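Long-range contacts in putative beta-glucosidase (Bifidobacterium adolescentis, PDB 5WAB), which hydrolyses beta-glucosidic linkages as a family 3 glycoside hydrolase and probably also removes terminal arabinopyranose from ginsenoside Rb2: residues A[332-338]-A[401-407]; A[374-378]-A[393-397]; A[326-330]-A[483-487]. Numbering follows the deposited sequence.

In the fold
All three contacts belong to the C-terminal domain of this family 3 glycoside hydrolase and gather round one six-stranded mixed sheet. They are concentric along the chain: 326-330 with 483-487 encloses 332-338 with 401-407, which encloses 374-378 with 393-397. Interaction 1 is the middle layer, two adjacent parallel strands. Interaction 2, centred about 9 Å from it, adds the edge strand 373-376, bonded from Ala-374 O to Val-336 N (2.9 Å), and helix 388-399 on one face. Interaction 3, centred about 12 Å from interaction 1, packs on the other face, where Ile-484 CG2 meets Leu-405 CD1 (3.8 Å). Interactions 2 and 3 do not touch (nearest atoms about 10 Å apart); interaction 1, between them, touches both.

Interaction 1. Residues A[332-338]-A[401-407]; sequences AKIAVIG and ADVVLMF
Two parallel strands, 334-337 and 403-407, pair inside the mixed six-stranded sheet of the GH3 C-terminal alpha/beta domain. Their axes approach to 4.6 Å at 16°; both strands are extended. The register sets Ile-334, Ala-335, Val-336 and Ile-337 against Val-403, Val-404, Leu-405 and Met-406. The ladder alternates: Ala-335 N to Val-403 O (3.0 Å), Leu-405 N to Ala-335 O (2.8 Å), Ile-337 N to Leu-405 O (3.0 Å), Phe-407 N to Ile-337 O (2.8 Å). At its N-terminal end Asp-402 is helical (phi/psi -71/-51°) and Lys-333 lies opposite Ala-401; Asp-402 OD2 (chi1 m) takes Lys-333 N at 3.0 Å, while Asp-402 N reaches Lys-333 O at 2.7 Å. One face carries Ile-334 CG2 on Leu-405 CD1 (3.8 Å); the other, with Ile-337 CD1 (chi1 m, chi2 t) on Val-404 CG2 (3.7 Å), receives helices 388-399 and 428-438. Gly-338 follows at phi/psi 119/127°, where a CB would clash with Phe-407 O; its CA makes a CA-H...O contact to that oxygen at 3.6 Å.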
ATOM      1  N   ALA A 332      32.943   7.940 -15.143  1.00 54.48           N
ATOM      2  CA  ALA A 332      32.684   7.388 -16.459  1.00 52.59           C
ATOM      3  C   ALA A 332      31.991   8.408 -17.350  1.00 52.37           C
ATOM      4  O   ALA A 332      31.419   9.396 -16.882  1.00 52.62           O
ATOM      5  CB  ALA A 332      31.827   6.129 -16.349  1.00 49.41           C
ATOM      6  N   LYS A 333      32.052   8.157 -18.656  1.00 59.37           N
ATOM      7  CA  LYS A 333      31.369   8.998 -19.636  1.00 58.72           C
ATOM      8  C   LYS A 333      29.923   8.529 -19.749  1.00 53.62           C
ATOM      9  O   LYS A 333      29.645   7.454 -20.297  1.00 51.75           O
ATOM     10  CB  LYS A 333      32.091   8.955 -20.985  1.00 62.40           C
ATOM     11  CG  LYS A 333      31.578   9.945 -22.029  1.00 64.49           C
ATOM     12  CD  LYS A 333      32.409   9.876 -23.293  1.00 67.91           C
ATOM     13  CE  LYS A 333      32.053  10.994 -24.258  1.00 68.40           C
ATOM     14  NZ  LYS A 333      30.621  10.963 -24.707  1.00 65.80           N
ATOM     15  N   ILE A 334      29.002   9.337 -19.230  1.00 51.68           N
ATOM     16  CA  ILE A 334      27.614   8.933 -19.061  1.00 47.85           C
ATOM     17  C   ILE A 334      26.784   9.514 -20.192  1.00 45.76           C
ATOM     18  O   ILE A 334      26.971  10.673 -20.591  1.00 40.95           O
ATOM     19  CB  ILE A 334      27.081   9.389 -17.688  1.00 46.98           C
ATOM     20  CG1 ILE A 334      28.110   9.162 -16.577  1.00 48.64           C
ATOM     21  CG2 ILE A 334      25.787   8.657 -17.349  1.00 44.87           C
ATOM     22  CD1 ILE A 334      28.468   7.701 -16.388  1.00 48.90           C
ATOM     23  N   ALA A 335      25.884   8.704 -20.723  1.00 42.76           N
ATOM     24  CA  ALA A 335      24.876   9.157 -21.668  1.00 40.48           C
ATOM     25  C   ALA A 335      23.514   8.988 -21.015  1.00 37.10           C
ATOM     26  O   ALA A 335      23.073   7.860 -20.773  1.00 35.47           O
ATOM     27  CB  ALA A 335      24.947   8.375 -22.971  1.00 37.23           C
ATOM     28  N   VAL A 336      22.849  10.096 -20.727  1.00 35.79           N
ATOM     29  CA  VAL A 336      21.533  10.061 -20.110  1.00 34.86           C
ATOM     30  C   VAL A 336      20.506  10.278 -21.212  1.00 34.38           C
ATOM     31  O   VAL A 336      20.547  11.292 -21.921  1.00 34.84           O
ATOM     32  CB  VAL A 336      21.406  11.107 -18.993  1.00 36.38           C
ATOM     33  CG1 VAL A 336      19.989  11.125 -18.451  1.00 34.78           C
ATOM     34  CG2 VAL A 336      22.404  10.816 -17.878  1.00 36.36           C
ATOM     35  N   ILE A 337      19.603   9.311 -21.377  1.00 33.51           N
ATOM     36  CA  ILE A 337      18.598   9.327 -22.435  1.00 34.01           C
ATOM     37  C   ILE A 337      17.223   9.117 -21.818  1.00 32.80           C
ATOM     38  O   ILE A 337      17.049   8.271 -20.936  1.00 32.11           O
ATOM     39  CB  ILE A 337      18.880   8.258 -23.515  1.00 34.14           C
ATOM     40  CG1 ILE A 337      20.257   8.473 -24.144  1.00 34.87           C
ATOM     41  CG2 ILE A 337      17.814   8.279 -24.598  1.00 32.92           C
ATOM     42  CD1 ILE A 337      20.595   7.448 -25.189  1.00 32.53           C
ATOM     43  N   GLY A 338      16.246   9.887 -22.288  1.00 33.01           N
ATOM     44  CA  GLY A 338      14.879   9.754 -21.792  1.00 32.22           C
ATOM     45  C   GLY A 338      14.428  11.048 -21.145  1.00 32.91           C
ATOM     46  O   GLY A 338      15.081  11.593 -20.254  1.00 34.10           O
ATOM     47  N   ALA A 401      29.961   6.766 -25.165  1.00 65.45           N
ATOM     48  CA  ALA A 401      29.727   6.737 -23.725  1.00 62.40           C
ATOM     49  C   ALA A 401      30.091   5.381 -23.141  1.00 62.48           C
ATOM     50  O   ALA A 401      29.929   4.339 -23.786  1.00 61.82           O
ATOM     51  CB  ALA A 401      28.267   7.060 -23.386  1.00 58.84           C
ATOM     52  N   ASP A 402      30.553   5.416 -21.888  1.00 63.78           N
ATOM     53  CA  ASP A 402      30.823   4.183 -21.157  1.00 65.46           C
ATOM     54  C   ASP A 402      29.521   3.485 -20.788  1.00 61.77           C
ATOM     55  O   ASP A 402      29.341   2.292 -21.062  1.00 62.47           O
ATOM     56  CB  ASP A 402      31.633   4.485 -19.894  1.00 67.56           C
ATOM     57  CG  ASP A 402      33.036   4.973 -20.196  1.00 72.59           C
ATOM     58  OD1 ASP A 402      33.597   4.590 -21.248  1.00 76.82           O
ATOM     59  OD2 ASP A 402      33.579   5.732 -19.368  1.00 73.79           O
ATOM     60  N   VAL A 403      28.597   4.219 -20.171  1.00 57.57           N
ATOM     61  CA  VAL A 403      27.322   3.678 -19.726  1.00 54.30           C
ATOM     62  C   VAL A 403      26.225   4.641 -20.157  1.00 51.27           C
ATOM     63  O   VAL A 403      26.409   5.862 -20.120  1.00 50.60           O
ATOM     64  CB  VAL A 403      27.287   3.469 -18.196  1.00 52.52           C
ATOM     65  CG1 VAL A 403      26.007   2.760 -17.777  1.00 49.87           C
ATOM     66  CG2 VAL A 403      28.503   2.688 -17.726  1.00 54.71           C
ATOM     67  N   VAL A 404      25.090   4.094 -20.583  1.00 48.76           N
ATOM     68  CA  VAL A 404      23.923   4.888 -20.943  1.00 45.25           C
ATOM     69  C   VAL A 404      22.848   4.617 -19.900  1.00 41.31           C
ATOM     70  O   VAL A 404      22.448   3.466 -19.689  1.00 40.77           O
ATOM     71  CB  VAL A 404      23.434   4.599 -22.372  1.00 46.17           C
ATOM     72  CG1 VAL A 404      23.365   3.123 -22.637  1.00 47.58           C
ATOM     73  CG2 VAL A 404      22.078   5.251 -22.613  1.00 44.63           C
ATOM     74  N   LEU A 405      22.412   5.676 -19.225  1.00 38.87           N
ATOM     75  CA  LEU A 405      21.311   5.622 -18.267  1.00 35.73           C
ATOM     76  C   LEU A 405      20.047   6.069 -18.992  1.00 34.78           C
ATOM     77  O   LEU A 405      19.845   7.261 -19.232  1.00 32.17           O
ATOM     78  CB  LEU A 405      21.614   6.504 -17.062  1.00 34.01           C
ATOM     79  CG  LEU A 405      22.889   6.133 -16.303  1.00 34.29           C
ATOM     80  CD1 LEU A 405      23.146   7.089 -15.146  1.00 34.03           C
ATOM     81  CD2 LEU A 405      22.814   4.693 -15.818  1.00 34.52           C
ATOM     82  N   MET A 406      19.202   5.107 -19.354  1.00 34.17           N
ATOM     83  CA  MET A 406      17.983   5.382 -20.100  1.00 33.88           C
ATOM     84  C   MET A 406      16.789   5.352 -19.162  1.00 32.62           C
ATOM     85  O   MET A 406      16.556   4.350 -18.479  1.00 32.69           O
ATOM     86  CB  MET A 406      17.779   4.371 -21.221  1.00 35.80           C
ATOM     87  CG  MET A 406      16.635   4.745 -22.132  1.00 36.90           C
ATOM     88  SD  MET A 406      16.626   3.712 -23.587  1.00 39.53           S
ATOM     89  CE  MET A 406      18.296   4.002 -24.157  1.00 41.48           C
ATOM     90  N   PHE A 407      16.025   6.440 -19.150  1.00 32.04           N
ATOM     91  CA  PHE A 407      14.895   6.600 -18.239  1.00 30.63           C
ATOM     92  C   PHE A 407      13.600   6.402 -19.018  1.00 26.40           C
ATOM     93  O   PHE A 407      13.240   7.226 -19.865  1.00 26.90           O
ATOM     94  CB  PHE A 407      14.948   7.967 -17.563  1.00 31.26           C
ATOM     95  CG  PHE A 407      16.041   8.086 -16.538  1.00 31.32           C
ATOM     96  CD1 PHE A 407      17.369   8.189 -16.929  1.00 33.24           C
ATOM     97  CD2 PHE A 407      15.746   8.097 -15.190  1.00 29.70           C
ATOM     98  CE1 PHE A 407      18.379   8.298 -15.997  1.00 33.40           C
ATOM     99  CE2 PHE A 407      16.755   8.209 -14.247  1.00 31.34           C
ATOM    100  CZ  PHE A 407      18.070   8.307 -14.652  1.00 33.05           C
TER

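Interaction 2. Residues A[374-378]-A[393-397]; sequences AFAPG and EAVET
Small side chains let helix 393-397 lie close over strand 374-376, nearly antiparallel to it: the axes come within 8.0 Å at 157°. Ala-376 CB points at the helix, 3.7 Å from Ala-394 CA and 4.0 Å from Ala-394 CB. Ala-374 CB faces the same way and meets Thr-397 CG2 at 3.7 Å. Thr-397 takes chi1 m (-53°), which also brings its OG1 into a weak hydrogen bond with Glu-393 O (3.3 Å). Glu-393 is extended (chi1 180°, chi2 -159°, chi3 2°), its OE1 3.7 Å from Pro-377 CD. A water bridges the strand's exit to the helix, accepting from Gly-378 N (3.0 Å) and donating to Glu-393 OE1 (2.5 Å). Phe-375, chi1 t, points away from the helix and packs on Val-336. Strand 373-376 forms one edge of the sheet, and the beta-alpha-beta crossover through helix 388-399 passes over strand 334-337 to reach strand 403-409, with helix 428-438 packed alongside at Ala-394 and Val-395.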
ATOM      1  N   ALA A 374      26.116  13.532 -21.259  1.00 42.66           N
ATOM      2  CA  ALA A 374      25.500  13.964 -22.505  1.00 41.43           C
ATOM      3  C   ALA A 374      24.040  13.541 -22.464  1.00 39.47           C
ATOM      4  O   ALA A 374      23.737  12.356 -22.281  1.00 37.43           O
ATOM      5  CB  ALA A 374      26.209  13.360 -23.717  1.00 41.80           C
ATOM      6  N   PHE A 375      23.139  14.503 -22.624  1.00 41.22           N
ATOM      7  CA  PHE A 375      21.712  14.244 -22.534  1.00 38.61           C
ATOM      8  C   PHE A 375      21.064  14.285 -23.908  1.00 39.43           C
ATOM      9  O   PHE A 375      21.406  15.125 -24.745  1.00 39.37           O
ATOM     10  CB  PHE A 375      21.029  15.249 -21.610  1.00 37.54           C
ATOM     11  CG  PHE A 375      19.532  15.154 -21.615  1.00 35.53           C
ATOM     12  CD1 PHE A 375      18.891  14.061 -21.058  1.00 33.81           C
ATOM     13  CD2 PHE A 375      18.765  16.181 -22.141  1.00 35.41           C
ATOM     14  CE1 PHE A 375      17.513  13.978 -21.051  1.00 32.71           C
ATOM     15  CE2 PHE A 375      17.388  16.109 -22.131  1.00 34.41           C
ATOM     16  CZ  PHE A 375      16.759  15.004 -21.589  1.00 33.04           C
ATOM     17  N   ALA A 376      20.129  13.365 -24.130  1.00 38.95           N
ATOM     18  CA  ALA A 376      19.303  13.360 -25.314  1.00 39.15           C
ATOM     19  C   ALA A 376      17.905  12.960 -24.860  1.00 37.17           C
ATOM     20  O   ALA A 376      17.750  11.933 -24.172  1.00 34.72           O
ATOM     21  CB  ALA A 376      19.824  12.399 -26.385  1.00 40.44           C
ATOM     22  N   PRO A 377      16.878  13.744 -25.197  1.00 38.82           N
ATOM     23  CA  PRO A 377      15.516  13.367 -24.774  1.00 37.57           C
ATOM     24  C   PRO A 377      15.090  12.014 -25.312  1.00 37.70           C
ATOM     25  O   PRO A 377      14.458  11.234 -24.591  1.00 36.32           O
ATOM     26  CB  PRO A 377      14.647  14.505 -25.332  1.00 37.71           C
ATOM     27  CG  PRO A 377      15.597  15.642 -25.565  1.00 39.37           C
ATOM     28  CD  PRO A 377      16.900  15.011 -25.945  1.00 40.24           C
ATOM     29  N   GLY A 378      15.436  11.708 -26.556  1.00 39.41           N
ATOM     30  CA  GLY A 378      15.075  10.433 -27.166  1.00 39.71           C
ATOM     31  C   GLY A 378      13.636  10.309 -27.584  1.00 40.52           C
ATOM     32  O   GLY A 378      13.347   9.897 -28.711  1.00 41.09           O
ATOM     33  N   GLU A 393      19.375  11.325 -32.477  1.00 50.32           N
ATOM     34  CA  GLU A 393      20.252  12.034 -31.550  1.00 50.75           C
ATOM     35  C   GLU A 393      20.608  11.158 -30.357  1.00 48.29           C
ATOM     36  O   GLU A 393      21.762  11.141 -29.910  1.00 48.59           O
ATOM     37  CB  GLU A 393      19.599  13.330 -31.069  1.00 52.30           C
ATOM     38  CG  GLU A 393      20.482  14.110 -30.093  1.00 54.23           C
ATOM     39  CD  GLU A 393      19.711  15.086 -29.221  1.00 54.12           C
ATOM     40  OE1 GLU A 393      18.466  15.149 -29.330  1.00 53.36           O
ATOM     41  OE2 GLU A 393      20.360  15.783 -28.410  1.00 54.29           O
ATOM     42  N   ALA A 394      19.631  10.409 -29.835  1.00 45.37           N
ATOM     43  CA  ALA A 394      19.901   9.540 -28.696  1.00 43.60           C
ATOM     44  C   ALA A 394      20.841   8.410 -29.080  1.00 45.14           C
ATOM     45  O   ALA A 394      21.573   7.901 -28.225  1.00 44.17           O
ATOM     46  CB  ALA A 394      18.597   8.980 -28.128  1.00 41.55           C
ATOM     47  N   VAL A 395      20.828   7.995 -30.348  1.00 47.43           N
ATOM     48  CA  VAL A 395      21.757   6.964 -30.797  1.00 50.17           C
ATOM     49  C   VAL A 395      23.167   7.532 -30.914  1.00 53.34           C
ATOM     50  O   VAL A 395      24.148   6.851 -30.592  1.00 54.22           O
ATOM     51  CB  VAL A 395      21.280   6.329 -32.116  1.00 47.70           C
ATOM     52  CG1 VAL A 395      22.345   5.393 -32.663  1.00 50.12           C
ATOM     53  CG2 VAL A 395      19.989   5.566 -31.896  1.00 46.07           C
ATOM     54  N   GLU A 396      23.303   8.768 -31.412  1.00 55.92           N
ATOM     55  CA  GLU A 396      24.634   9.368 -31.479  1.00 59.25           C
ATOM     56  C   GLU A 396      25.203   9.560 -30.081  1.00 58.66           C
ATOM     57  O   GLU A 396      26.401   9.355 -29.854  1.00 59.71           O
ATOM     58  CB  GLU A 396      24.581  10.698 -32.227  1.00 61.79           C
ATOM     59  CG  GLU A 396      24.452  10.540 -33.727  1.00 65.98           C
ATOM     60  CD  GLU A 396      25.701   9.948 -34.352  1.00 70.00           C
ATOM     61  OE1 GLU A 396      26.818  10.318 -33.929  1.00 71.10           O
ATOM     62  OE2 GLU A 396      25.564   9.096 -35.254  1.00 71.91           O
ATOM     63  N   THR A 397      24.357   9.945 -29.132  1.00 56.65           N
ATOM     64  CA  THR A 397      24.731   9.860 -27.736  1.00 54.88           C
ATOM     65  C   THR A 397      24.745   8.376 -27.368  1.00 55.66           C
ATOM     66  O   THR A 397      24.176   7.546 -28.077  1.00 57.30           O
ATOM     67  CB  THR A 397      23.747  10.662 -26.879  1.00 52.32           C
ATOM     68  OG1 THR A 397      23.656  11.996 -27.391  1.00 52.65           O
ATOM     69  CG2 THR A 397      24.228  10.762 -25.457  1.00 51.94           C
TER
HETATM   70  O   HOH W   1      17.288  13.144 -28.500  1.00 26.51           O

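Interaction 3. Residues A[326-330]-A[483-487]; sequences LPVAA and VIFGK
At the end of helix 476-484 the chain turns and closes against the irregular loop 326-330, which leads from strand 317-321 to strand 334-337. Val-483 prepares the turn: its O accepts Gly-486 N at 3.2 Å, and also bonds the Tyr-548 hydroxyl. Ile-484 (phi/psi -64/-35°) and Phe-485 (-101/11°) fill the two central places of what is thus a type I turn. Ile-484 supplies the one hydrogen bond between the segments, its O receiving Val-328 N at 3.0 Å and 170°; Pro-327 CA approaches the same Ile-484 O at 3.4 Å in a CA-H...O contact. The Ile-484 side chain (chi1 m, chi2 t) sets CG2 3.8 Å from Leu-326 CD2 and 4.2 Å from Val-328 CG2. Phe-485, chi1 -68° and chi2 -84°, swings its ring along the loop, with CE1 3.9 Å from Val-328 CG1 and CD1 3.5 Å from Ala-330 CA, a residue at positive phi (63/-30°); Leu-366 of helix 362-368 touches the ring too. Gly-486 has positive phi (82/10°), and its CA lies 3.7 Å from Pro-327 CB, leaving no room for a CB; Pro-327, entered through a cis peptide, turns its ring to this glycine. The single straight hydrogen bond satisfies Val-328 N and Ile-484 O in an otherwise apolar contact of Leu-326, Pro-327, Val-328 and Ala-330 against Ile-484, Phe-485 and Gly-486, consistent with a part in aligning turn and loop.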
ATOM      1  N   LEU A 326      25.794  -1.776 -12.480  1.00 31.75           N
ATOM      2  CA  LEU A 326      25.565  -0.871 -11.363  1.00 29.79           C
ATOM      3  C   LEU A 326      26.325  -1.368 -10.139  1.00 29.99           C
ATOM      4  O   LEU A 326      26.316  -2.574  -9.850  1.00 28.47           O
ATOM      5  CB  LEU A 326      24.076  -0.768 -11.031  1.00 26.93           C
ATOM      6  CG  LEU A 326      23.207  -0.018 -12.041  1.00 25.45           C
ATOM      7  CD1 LEU A 326      21.740  -0.317 -11.787  1.00 23.37           C
ATOM      8  CD2 LEU A 326      23.459   1.480 -11.994  1.00 26.04           C
ATOM      9  N   PRO A 327      26.986  -0.477  -9.381  1.00 29.81           N
ATOM     10  CA  PRO A 327      27.070   0.975  -9.573  1.00 29.23           C
ATOM     11  C   PRO A 327      28.000   1.440 -10.692  1.00 30.70           C
ATOM     12  O   PRO A 327      28.911   0.718 -11.107  1.00 29.96           O
ATOM     13  CB  PRO A 327      27.612   1.478  -8.227  1.00 29.30           C
ATOM     14  CG  PRO A 327      27.695   0.284  -7.330  1.00 28.77           C
ATOM     15  CD  PRO A 327      27.753  -0.908  -8.203  1.00 29.36           C
ATOM     16  N   VAL A 328      27.757   2.663 -11.150  1.00 32.70           N
ATOM     17  CA  VAL A 328      28.563   3.322 -12.171  1.00 36.41           C
ATOM     18  C   VAL A 328      29.725   4.023 -11.474  1.00 40.58           C
ATOM     19  O   VAL A 328      29.568   4.569 -10.376  1.00 41.08           O
ATOM     20  CB  VAL A 328      27.697   4.296 -12.992  1.00 35.60           C
ATOM     21  CG1 VAL A 328      28.536   5.082 -13.971  1.00 37.39           C
ATOM     22  CG2 VAL A 328      26.611   3.524 -13.718  1.00 34.41           C
ATOM     23  N   ALA A 329      30.897   4.012 -12.116  1.00 44.15           N
ATOM     24  CA  ALA A 329      32.143   4.518 -11.543  1.00 48.44           C
ATOM     25  C   ALA A 329      32.189   6.028 -11.330  1.00 50.51           C
ATOM     26  O   ALA A 329      33.257   6.530 -10.958  1.00 53.00           O
ATOM     27  CB  ALA A 329      33.315   4.101 -12.429  1.00 51.40           C
ATOM     28  N   ALA A 330      31.105   6.764 -11.570  1.00 50.85           N
ATOM     29  CA  ALA A 330      31.033   8.207 -11.325  1.00 53.82           C
ATOM     30  C   ALA A 330      32.000   9.051 -12.158  1.00 56.56           C
ATOM     31  O   ALA A 330      31.706  10.219 -12.440  1.00 58.03           O
ATOM     32  CB  ALA A 330      31.256   8.500  -9.837  1.00 54.60           C
ATOM     33  N   VAL A 483      21.987   5.944  -5.513  1.00 35.32           N
ATOM     34  CA  VAL A 483      21.901   4.511  -5.764  1.00 34.60           C
ATOM     35  C   VAL A 483      22.698   4.132  -7.005  1.00 35.99           C
ATOM     36  O   VAL A 483      23.508   3.200  -6.983  1.00 37.65           O
ATOM     37  CB  VAL A 483      20.429   4.077  -5.887  1.00 31.64           C
ATOM     38  CG1 VAL A 483      20.343   2.641  -6.376  1.00 30.95           C
ATOM     39  CG2 VAL A 483      19.713   4.237  -4.549  1.00 30.21           C
ATOM     40  N   ILE A 484      22.488   4.866  -8.099  1.00 36.05           N
ATOM     41  CA  ILE A 484      23.116   4.530  -9.374  1.00 36.24           C
ATOM     42  C   ILE A 484      24.631   4.653  -9.276  1.00 38.85           C
ATOM     43  O   ILE A 484      25.373   3.862  -9.875  1.00 41.74           O
ATOM     44  CB  ILE A 484      22.537   5.420 -10.490  1.00 35.75           C
ATOM     45  CG1 ILE A 484      21.071   5.059 -10.742  1.00 35.26           C
ATOM     46  CG2 ILE A 484      23.365   5.319 -11.763  1.00 36.53           C
ATOM     47  CD1 ILE A 484      20.358   5.999 -11.691  1.00 30.29           C
ATOM     48  N   PHE A 485      25.117   5.620  -8.502  1.00 38.93           N
ATOM     49  CA  PHE A 485      26.547   5.850  -8.373  1.00 39.44           C
ATOM     50  C   PHE A 485      27.118   5.269  -7.091  1.00 38.56           C
ATOM     51  O   PHE A 485      28.265   5.567  -6.742  1.00 38.60           O
ATOM     52  CB  PHE A 485      26.853   7.340  -8.482  1.00 40.76           C
ATOM     53  CG  PHE A 485      26.597   7.891  -9.848  1.00 41.30           C
ATOM     54  CD1 PHE A 485      27.553   7.780 -10.843  1.00 42.52           C
ATOM     55  CD2 PHE A 485      25.387   8.479 -10.154  1.00 40.77           C
ATOM     56  CE1 PHE A 485      27.317   8.268 -12.109  1.00 42.58           C
ATOM     57  CE2 PHE A 485      25.142   8.967 -11.419  1.00 40.98           C
ATOM     58  CZ  PHE A 485      26.109   8.864 -12.398  1.00 41.83           C
ATOM     59  N   GLY A 486      26.341   4.460  -6.379  1.00 37.54           N
ATOM     60  CA  GLY A 486      26.889   3.637  -5.327  1.00 37.45           C
ATOM     61  C   GLY A 486      27.099   4.319  -4.000  1.00 37.53           C
ATOM     62  O   GLY A 486      27.757   3.740  -3.130  1.00 37.11           O
ATOM     63  N   LYS A 487      26.593   5.540  -3.821  1.00 38.93           N
ATOM     64  CA  LYS A 487      26.629   6.139  -2.493  1.00 40.85           C
ATOM     65  C   LYS A 487      25.833   5.305  -1.499  1.00 39.33           C
ATOM     66  O   LYS A 487      26.189   5.245  -0.317  1.00 39.62           O
ATOM     67  CB  LYS A 487      26.100   7.574  -2.534  1.00 42.74           C
ATOM     68  CG  LYS A 487      26.943   8.528  -3.383  1.00 45.53           C
ATOM     69  CD  LYS A 487      28.413   8.499  -2.959  1.00 47.66           C
ATOM     70  CE  LYS A 487      29.254   9.521  -3.716  1.00 49.36           C
ATOM     71  NZ  LYS A 487      29.173   9.345  -5.194  1.00 50.27           N
TER